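Local structure of tyrosine recombinase XerH (Helicobacter pylori, 5JJV) at the interface of chains A and B. The protein catalyses the cutting and rejoining of recombining DNA molecules as a site-specific tyrosine recombinase, and takes part in chromosome segregation. Numbering follows the deposited sequence. Chains: chain A/B, Tyrosine recombinase XerH.

The interface of chains A and B. Residues chain A 350, 353-354, 357; chain B 232, 234, 246-249.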
loop_
_atom_site.group_PDB
_atom_site.type_symbol
_atom_site.label_atom_id
_atom_site.label_comp_id
_atom_site.label_asym_id
_atom_site.label_seq_id
_atom_site.Cartn_x
_atom_site.Cartn_y
_atom_site.Cartn_z
ATOM N N LYS A 350 -21.726 -2.280 13.909
ATOM C CA LYS A 350 -22.489 -3.386 14.483
ATOM C C LYS A 350 -22.986 -4.358 13.418
ATOM O O LYS A 350 -22.869 -5.572 13.577
ATOM C CB LYS A 350 -23.676 -2.851 15.286
ATOM C CG LYS A 350 -24.808 -3.853 15.475
ATOM C CD LYS A 350 -24.809 -4.457 16.870
ATOM C CE LYS A 350 -25.953 -5.453 17.034
ATOM N NZ LYS A 350 -26.254 -5.744 18.465
ATOM N N LEU A 353 -20.018 -6.360 12.240
ATOM C CA LEU A 353 -19.600 -7.314 13.261
ATOM C C LEU A 353 -20.608 -8.451 13.399
ATOM O O LEU A 353 -20.236 -9.599 13.651
ATOM C CB LEU A 353 -19.414 -6.609 14.605
ATOM C CG LEU A 353 -18.248 -5.624 14.710
ATOM C CD1 LEU A 353 -18.327 -4.821 16.001
ATOM C CD2 LEU A 353 -16.925 -6.365 14.623
ATOM N N GLU A 354 -21.884 -8.117 13.232
ATOM C CA GLU A 354 -22.969 -9.088 13.311
ATOM C C GLU A 354 -22.794 -10.213 12.293
ATOM O O GLU A 354 -23.068 -11.375 12.591
ATOM C CB GLU A 354 -24.315 -8.390 13.094
ATOM C CG GLU A 354 -25.518 -9.321 13.068
ATOM C CD GLU A 354 -26.020 -9.666 14.454
ATOM O OE1 GLU A 354 -25.609 -8.990 15.420
ATOM O OE2 GLU A 354 -26.830 -10.610 14.576
ATOM N N ALA A 357 -20.282 -12.736 13.808
ATOM C CA ALA A 357 -20.700 -13.357 15.060
ATOM C C ALA A 357 -21.890 -14.298 14.891
ATOM O O ALA A 357 -22.114 -15.176 15.726
ATOM C CB ALA A 357 -21.031 -12.285 16.089
ATOM N N CYS B 232 -25.598 -8.470 22.319
ATOM C CA CYS B 232 -24.305 -8.583 21.654
ATOM C C CYS B 232 -23.172 -8.051 22.523
ATOM O O CYS B 232 -23.258 -6.946 23.058
ATOM C CB CYS B 232 -24.321 -7.832 20.320
ATOM S SG CYS B 232 -25.547 -8.419 19.134
ATOM N N THR B 234 -19.584 -6.579 22.371
ATOM C CA THR B 234 -18.513 -6.017 21.559
ATOM C C THR B 234 -17.220 -6.016 22.366
ATOM O O THR B 234 -17.116 -5.333 23.384
ATOM C CB THR B 234 -18.832 -4.586 21.090
ATOM O OG1 THR B 234 -20.012 -4.598 20.276
ATOM C CG2 THR B 234 -17.671 -4.024 20.284
ATOM N N ALA B 246 -12.106 -4.713 16.985
ATOM C CA ALA B 246 -13.289 -5.065 17.755
ATOM C C ALA B 246 -13.903 -6.343 17.205
ATOM O O ALA B 246 -14.025 -6.508 15.991
ATOM C CB ALA B 246 -14.303 -3.930 17.733
ATOM N N VAL B 247 -14.273 -7.254 18.098
ATOM C CA VAL B 247 -14.953 -8.479 17.698
ATOM C C VAL B 247 -16.268 -8.612 18.455
ATOM O O VAL B 247 -16.411 -8.092 19.563
ATOM C CB VAL B 247 -14.082 -9.730 17.942
ATOM C CG1 VAL B 247 -12.765 -9.624 17.178
ATOM C CG2 VAL B 247 -13.832 -9.925 19.428
ATOM N N MET B 248 -17.231 -9.299 17.853
ATOM C CA MET B 248 -18.542 -9.447 18.471
ATOM C C MET B 248 -18.818 -10.889 18.877
ATOM O O MET B 248 -18.501 -11.828 18.149
ATOM C CB MET B 248 -19.641 -8.948 17.532
ATOM C CG MET B 248 -21.049 -9.131 18.079
ATOM S SD MET B 248 -22.289 -8.254 17.116
ATOM C CE MET B 248 -21.799 -6.559 17.422
ATOM N N LEU B 249 -19.409 -11.048 20.055
ATOM C CA LEU B 249 -19.781 -12.354 20.570
ATOM C C LEU B 249 -21.209 -12.310 21.104
ATOM O O LEU B 249 -21.512 -11.544 22.019
ATOM C CB LEU B 249 -18.802 -12.793 21.661
ATOM C CG LEU B 249 -19.151 -14.021 22.501
ATOM C CD1 LEU B 249 -19.435 -15.225 21.619
ATOM C CD2 LEU B 249 -18.019 -14.322 23.468
#
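The end of the A:Lys350 side chain lies over the thiol sulfur of B:Cys232, its CE packing 3.7 Å from SG; the approach of the amine NZ to SG, modelled at 2.8 Å, is doubtful and does not count as a bond. The lysine chain leaves the first turn of helix 350-357 with CG anti to the backbone N (chi1 158°) and bends at chi2, which carries its end towards the start of strand 232-238. The carboxylate oxygen OE1 of A:Glu354 lies near two sulfurs, 3.8 Å from both SG of B:Cys232 and SD of B:Met248. Most of the remaining contact is apolar and centres on B:Met248 of strand 244-250, which lies against the face of the helix formed by A:Lys350, A:Leu353, A:Glu354 and A:Ala357. Its chain runs out extended as far as SD and then turns at chi3 (-66°), placing the terminal methyl CE between CB of A:Leu353, 3.7 Å away, and CD of A:Lys350. The lysine crosses this thioether chain at about a right angle. Nearer the backbone, CG of B:Met248 packs 3.7 Å from the methyl CB of A:Ala357, which also sits close to the methionine carbonyl O. On the other flank, A:Leu353 turns CD2 towards the carbonyl O of B:Ala246, while its CD1 lies 4.1 Å from CE of B:Met248, with B:Thr234 a loose neighbour beyond. The patch thus docks the C-terminal helix of one recombinase subunit onto paired strands of its neighbour's catalytic domain, its centre about 14 Å from the active-site B:Arg214; such exchange of C-terminal segments links subunits in tyrosine recombinase synapses and probably helps couple their active sites here.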